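Local coordinates for protein RNA 2'-o-ribose methyltransferase (Thermus thermophilus, PDB 1IPA) that probably transfers methyl groups to the 2'-O of ribose in RNA, as a knotted methyltransferase of the TrmH (SpoU) family, at residues Y201-V214 against S249-R261. Numbering follows the deposited sequence.
Sequences YWEANLRPPVAIAV and SAALLLYEALRQR
Leu253 packs on Ile212 and Val214 where helix 249-261 lies nearly antiparallel (160°) to strand 210-214, a central strand of the parallel, Rossmann-like sheet in this deep-trefoil-knot methyltransferase domain. The two methyls of Leu253 face different partners: CD1 touches Val214 CG2 at 3.4 Å and also Ile212 CG2, while CD2 lies against Tyr201 CB. Branched aliphatic residues suit this helix-on-sheet layer, and small Ala257 lets Leu206 come close, Leu206 CD1 to Ala257 CB 3.7 Å.

Polar bonds tie the loop before the strand to the helix. A glutamine amide can donate and accept at once: Gln260 OE1 takes Leu206 N at 2.7 Å in a fairly straight bond, and NE2 gives a more bent one to Ala204 O. NE2 also donates to Glu256 OE1, which lies in the amide plane; together the three bonds fix the amide's rotation. Arg259 grips the same carboxylate side-on through NE and NH2, probably stabilising its negative charge. With CG anti to the backbone N (chi1 163°) and a bend at chi2, Glu256 presents OE2 to the edge of the Trp202 indole, the carboxylate and indole planes nearly perpendicular (88°). One water bridges Tyr201 OH and Leu252 O; another donates to Glu256 OE2 at 2.7 Å and weakly accepts from Trp202 NE1.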
loop_
_atom_site.group_PDB
_atom_site.type_symbol
_atom_site.label_atom_id
_atom_site.label_comp_id
_atom_site.label_asym_id
_atom_site.label_seq_id
_atom_site.Cartn_x
_atom_site.Cartn_y
_atom_site.Cartn_z
ATOM N N TYR A 201 16.338 -16.401 8.381
ATOM C CA TYR A 201 14.910 -16.214 8.575
ATOM C C TYR A 201 14.101 -17.507 8.533
ATOM O O TYR A 201 13.052 -17.595 9.168
ATOM C CB TYR A 201 14.365 -15.174 7.576
ATOM C CG TYR A 201 14.180 -15.632 6.147
ATOM C CD1 TYR A 201 12.912 -15.934 5.658
ATOM C CD2 TYR A 201 15.263 -15.726 5.269
ATOM C CE1 TYR A 201 12.716 -16.312 4.330
ATOM C CE2 TYR A 201 15.081 -16.111 3.935
ATOM C CZ TYR A 201 13.802 -16.397 3.477
ATOM O OH TYR A 201 13.595 -16.755 2.173
ATOM N N TRP A 202 14.589 -18.515 7.814
ATOM C CA TRP A 202 13.883 -19.801 7.724
ATOM C C TRP A 202 13.840 -20.540 9.046
ATOM O O TRP A 202 13.013 -21.420 9.230
ATOM C CB TRP A 202 14.561 -20.743 6.735
ATOM C CG TRP A 202 14.551 -20.289 5.340
ATOM C CD1 TRP A 202 13.462 -20.120 4.537
ATOM C CD2 TRP A 202 15.693 -19.958 4.551
ATOM N NE1 TRP A 202 13.859 -19.708 3.294
ATOM C CE2 TRP A 202 15.223 -19.596 3.274
ATOM C CE3 TRP A 202 17.068 -19.934 4.800
ATOM C CZ2 TRP A 202 16.084 -19.210 2.241
ATOM C CZ3 TRP A 202 17.925 -19.552 3.773
ATOM C CH2 TRP A 202 17.424 -19.194 2.507
ATOM N N GLU A 203 14.750 -20.197 9.948
ATOM C CA GLU A 203 14.841 -20.867 11.242
ATOM C C GLU A 203 13.937 -20.298 12.319
ATOM O O GLU A 203 13.721 -20.937 13.356
ATOM C CB GLU A 203 16.289 -20.846 11.727
ATOM C CG GLU A 203 17.252 -21.393 10.699
ATOM C CD GLU A 203 18.667 -21.438 11.201
ATOM O OE1 GLU A 203 18.923 -22.224 12.139
ATOM O OE2 GLU A 203 19.517 -20.690 10.662
ATOM N N ALA A 204 13.415 -19.100 12.088
ATOM C CA ALA A 204 12.521 -18.494 13.060
ATOM C C ALA A 204 11.193 -19.236 13.015
ATOM O O ALA A 204 10.866 -19.866 12.017
ATOM C CB ALA A 204 12.308 -17.035 12.737
ATOM N N ASN A 205 10.443 -19.157 14.106
ATOM C CA ASN A 205 9.136 -19.797 14.235
ATOM C C ASN A 205 8.080 -18.738 13.961
ATOM O O ASN A 205 7.781 -17.914 14.831
ATOM C CB ASN A 205 8.963 -20.341 15.659
ATOM C CG ASN A 205 7.555 -20.838 15.939
ATOM O OD1 ASN A 205 7.250 -21.248 17.055
ATOM N ND2 ASN A 205 6.697 -20.810 14.933
ATOM N N LEU A 206 7.505 -18.764 12.764
ATOM C CA LEU A 206 6.504 -17.773 12.396
ATOM C C LEU A 206 5.061 -18.221 12.640
ATOM O O LEU A 206 4.176 -17.968 11.822
ATOM C CB LEU A 206 6.712 -17.362 10.933
ATOM C CG LEU A 206 8.165 -16.949 10.637
ATOM C CD1 LEU A 206 8.312 -16.541 9.188
ATOM C CD2 LEU A 206 8.583 -15.811 11.547
ATOM N N ARG A 207 4.838 -18.874 13.778
ATOM C CA ARG A 207 3.509 -19.347 14.166
ATOM C C ARG A 207 2.505 -18.191 14.152
ATOM O O ARG A 207 2.747 -17.142 14.741
ATOM C CB ARG A 207 3.560 -19.984 15.561
ATOM C CG ARG A 207 2.246 -19.898 16.330
ATOM C CD ARG A 207 2.148 -20.946 17.439
ATOM N NE ARG A 207 1.985 -22.296 16.901
ATOM C CZ ARG A 207 0.970 -22.678 16.129
ATOM N NH1 ARG A 207 0.018 -21.813 15.800
ATOM N NH2 ARG A 207 0.908 -23.924 15.677
ATOM N N PRO A 208 1.348 -18.399 13.501
ATOM C CA PRO A 208 0.222 -17.481 13.315
ATOM C C PRO A 208 0.174 -16.164 14.077
ATOM O O PRO A 208 -0.009 -15.123 13.456
ATOM C CB PRO A 208 -0.977 -18.369 13.579
ATOM C CG PRO A 208 -0.565 -19.597 12.846
ATOM C CD PRO A 208 0.906 -19.781 13.237
ATOM N N PRO A 209 0.305 -16.174 15.415
ATOM C CA PRO A 209 0.254 -14.861 16.076
ATOM C C PRO A 209 1.667 -14.297 16.121
ATOM O O PRO A 209 2.436 -14.684 16.991
ATOM C CB PRO A 209 -0.265 -15.187 17.477
ATOM C CG PRO A 209 -0.858 -16.566 17.341
ATOM C CD PRO A 209 0.069 -17.249 16.387
ATOM N N VAL A 210 2.017 -13.392 15.205
ATOM C CA VAL A 210 3.380 -12.857 15.191
ATOM C C VAL A 210 3.568 -11.571 14.378
ATOM O O VAL A 210 2.858 -11.333 13.409
ATOM C CB VAL A 210 4.347 -13.933 14.643
ATOM C CG1 VAL A 210 4.027 -14.194 13.181
ATOM C CG2 VAL A 210 5.796 -13.510 14.833
ATOM N N ALA A 211 4.541 -10.754 14.776
ATOM C CA ALA A 211 4.849 -9.496 14.089
ATOM C C ALA A 211 6.280 -9.533 13.558
ATOM O O ALA A 211 7.205 -9.938 14.262
ATOM C CB ALA A 211 4.693 -8.328 15.035
ATOM N N ILE A 212 6.456 -9.104 12.314
ATOM C CA ILE A 212 7.769 -9.092 11.686
ATOM C C ILE A 212 8.146 -7.683 11.256
ATOM O O ILE A 212 7.458 -7.062 10.436
ATOM C CB ILE A 212 7.801 -9.998 10.451
ATOM C CG1 ILE A 212 7.302 -11.397 10.824
ATOM C CG2 ILE A 212 9.216 -10.044 9.885
ATOM C CD1 ILE A 212 7.194 -12.354 9.647
ATOM N N ALA A 213 9.250 -7.189 11.802
ATOM C CA ALA A 213 9.715 -5.856 11.486
ATOM C C ALA A 213 10.814 -5.850 10.432
ATOM O O ALA A 213 11.644 -6.751 10.380
ATOM C CB ALA A 213 10.209 -5.177 12.745
ATOM N N VAL A 214 10.802 -4.822 9.592
ATOM C CA VAL A 214 11.808 -4.640 8.554
ATOM C C VAL A 214 12.128 -3.142 8.502
ATOM O O VAL A 214 11.230 -2.305 8.621
ATOM C CB VAL A 214 11.299 -5.112 7.177
ATOM C CG1 VAL A 214 12.338 -4.813 6.117
ATOM C CG2 VAL A 214 11.031 -6.600 7.206
ATOM N N SER A 249 11.753 -7.969 0.472
ATOM C CA SER A 249 12.053 -8.572 1.777
ATOM C C SER A 249 10.766 -8.947 2.527
ATOM O O SER A 249 10.691 -10.005 3.165
ATOM C CB SER A 249 12.876 -7.619 2.660
ATOM O OG SER A 249 14.209 -7.517 2.217
ATOM N N ALA A 250 9.765 -8.074 2.441
ATOM C CA ALA A 250 8.499 -8.303 3.113
ATOM C C ALA A 250 7.811 -9.528 2.541
ATOM O O ALA A 250 7.174 -10.271 3.274
ATOM C CB ALA A 250 7.600 -7.078 2.987
ATOM N N ALA A 251 7.947 -9.745 1.232
ATOM C CA ALA A 251 7.332 -10.912 0.606
ATOM C C ALA A 251 8.018 -12.187 1.089
ATOM O O ALA A 251 7.354 -13.165 1.453
ATOM C CB ALA A 251 7.426 -10.821 -0.897
ATOM N N LEU A 252 9.347 -12.167 1.092
ATOM C CA LEU A 252 10.124 -13.320 1.524
ATOM C C LEU A 252 9.736 -13.765 2.933
ATOM O O LEU A 252 9.354 -14.906 3.146
ATOM C CB LEU A 252 11.620 -12.990 1.472
ATOM C CG LEU A 252 12.173 -12.815 0.054
ATOM C CD1 LEU A 252 13.602 -12.277 0.092
ATOM C CD2 LEU A 252 12.122 -14.159 -0.662
ATOM N N LEU A 253 9.836 -12.852 3.889
ATOM C CA LEU A 253 9.501 -13.141 5.276
ATOM C C LEU A 253 8.049 -13.584 5.439
ATOM O O LEU A 253 7.767 -14.551 6.133
ATOM C CB LEU A 253 9.748 -11.898 6.132
ATOM C CG LEU A 253 11.175 -11.357 6.046
ATOM C CD1 LEU A 253 11.195 -9.912 6.482
ATOM C CD2 LEU A 253 12.105 -12.217 6.893
ATOM N N LEU A 254 7.132 -12.881 4.786
ATOM C CA LEU A 254 5.717 -13.208 4.896
ATOM C C LEU A 254 5.331 -14.521 4.208
ATOM O O LEU A 254 4.460 -15.249 4.709
ATOM C CB LEU A 254 4.870 -12.038 4.387
ATOM C CG LEU A 254 5.105 -10.743 5.181
ATOM C CD1 LEU A 254 4.191 -9.642 4.678
ATOM C CD2 LEU A 254 4.860 -10.994 6.662
ATOM N N TYR A 255 5.966 -14.839 3.079
ATOM C CA TYR A 255 5.667 -16.100 2.410
ATOM C C TYR A 255 6.226 -17.278 3.188
ATOM O O TYR A 255 5.684 -18.366 3.126
ATOM C CB TYR A 255 6.195 -16.120 0.972
ATOM C CG TYR A 255 5.138 -15.670 -0.006
ATOM C CD1 TYR A 255 4.906 -14.309 -0.237
ATOM C CD2 TYR A 255 4.308 -16.596 -0.634
ATOM C CE1 TYR A 255 3.872 -13.885 -1.062
ATOM C CE2 TYR A 255 3.272 -16.181 -1.464
ATOM C CZ TYR A 255 3.060 -14.828 -1.670
ATOM O OH TYR A 255 2.035 -14.414 -2.484
ATOM N N GLU A 256 7.313 -17.056 3.917
ATOM C CA GLU A 256 7.908 -18.107 4.735
ATOM C C GLU A 256 6.973 -18.376 5.915
ATOM O O GLU A 256 6.916 -19.489 6.436
ATOM C CB GLU A 256 9.286 -17.678 5.257
ATOM C CG GLU A 256 9.799 -18.522 6.453
ATOM C CD GLU A 256 9.979 -20.017 6.136
ATOM O OE1 GLU A 256 10.208 -20.800 7.087
ATOM O OE2 GLU A 256 9.902 -20.411 4.950
ATOM N N ALA A 257 6.256 -17.343 6.345
ATOM C CA ALA A 257 5.309 -17.490 7.449
ATOM C C ALA A 257 4.148 -18.325 6.925
ATOM O O ALA A 257 3.661 -19.221 7.598
ATOM C CB ALA A 257 4.817 -16.137 7.904
ATOM N N LEU A 258 3.730 -18.027 5.699
ATOM C CA LEU A 258 2.649 -18.746 5.048
ATOM C C LEU A 258 3.056 -20.191 4.793
ATOM O O LEU A 258 2.221 -21.094 4.832
ATOM C CB LEU A 258 2.290 -18.065 3.721
ATOM C CG LEU A 258 1.253 -18.769 2.836
ATOM C CD1 LEU A 258 -0.117 -18.692 3.504
ATOM C CD2 LEU A 258 1.213 -18.120 1.450
ATOM N N ARG A 259 4.341 -20.416 4.530
ATOM C CA ARG A 259 4.820 -21.769 4.266
ATOM C C ARG A 259 4.778 -22.616 5.539
ATOM O O ARG A 259 4.451 -23.800 5.494
ATOM C CB ARG A 259 6.251 -21.744 3.712
ATOM C CG ARG A 259 6.781 -23.126 3.287
ATOM C CD ARG A 259 8.278 -23.119 3.046
ATOM N NE ARG A 259 9.012 -22.952 4.295
ATOM C CZ ARG A 259 9.215 -23.926 5.174
ATOM N NH1 ARG A 259 8.750 -25.143 4.937
ATOM N NH2 ARG A 259 9.867 -23.681 6.297
ATOM N N GLN A 260 5.117 -22.002 6.671
ATOM C CA GLN A 260 5.116 -22.701 7.955
ATOM C C GLN A 260 3.706 -23.016 8.415
ATOM O O GLN A 260 3.473 -24.043 9.043
ATOM C CB GLN A 260 5.834 -21.867 9.025
ATOM C CG GLN A 260 7.353 -22.004 8.997
ATOM C CD GLN A 260 8.067 -21.050 9.940
ATOM O OE1 GLN A 260 7.674 -20.880 11.092
ATOM N NE2 GLN A 260 9.136 -20.441 9.456
ATOM N N ARG A 261 2.769 -22.129 8.093
ATOM C CA ARG A 261 1.370 -22.302 8.467
ATOM C C ARG A 261 0.765 -23.492 7.732
ATOM O O ARG A 261 -0.025 -24.248 8.300
ATOM C CB ARG A 261 0.572 -21.043 8.125
ATOM C CG ARG A 261 -0.909 -21.114 8.483
ATOM C CD ARG A 261 -1.109 -20.970 9.978
ATOM N NE ARG A 261 -2.511 -20.828 10.364
ATOM C CZ ARG A 261 -3.405 -21.810 10.312
ATOM N NH1 ARG A 261 -3.042 -23.015 9.882
ATOM N NH2 ARG A 261 -4.656 -21.591 10.708
HETATM O O HOH W 1 10.726 -16.830 1.353
HETATM O O HOH W 2 11.016 -19.567 2.588
#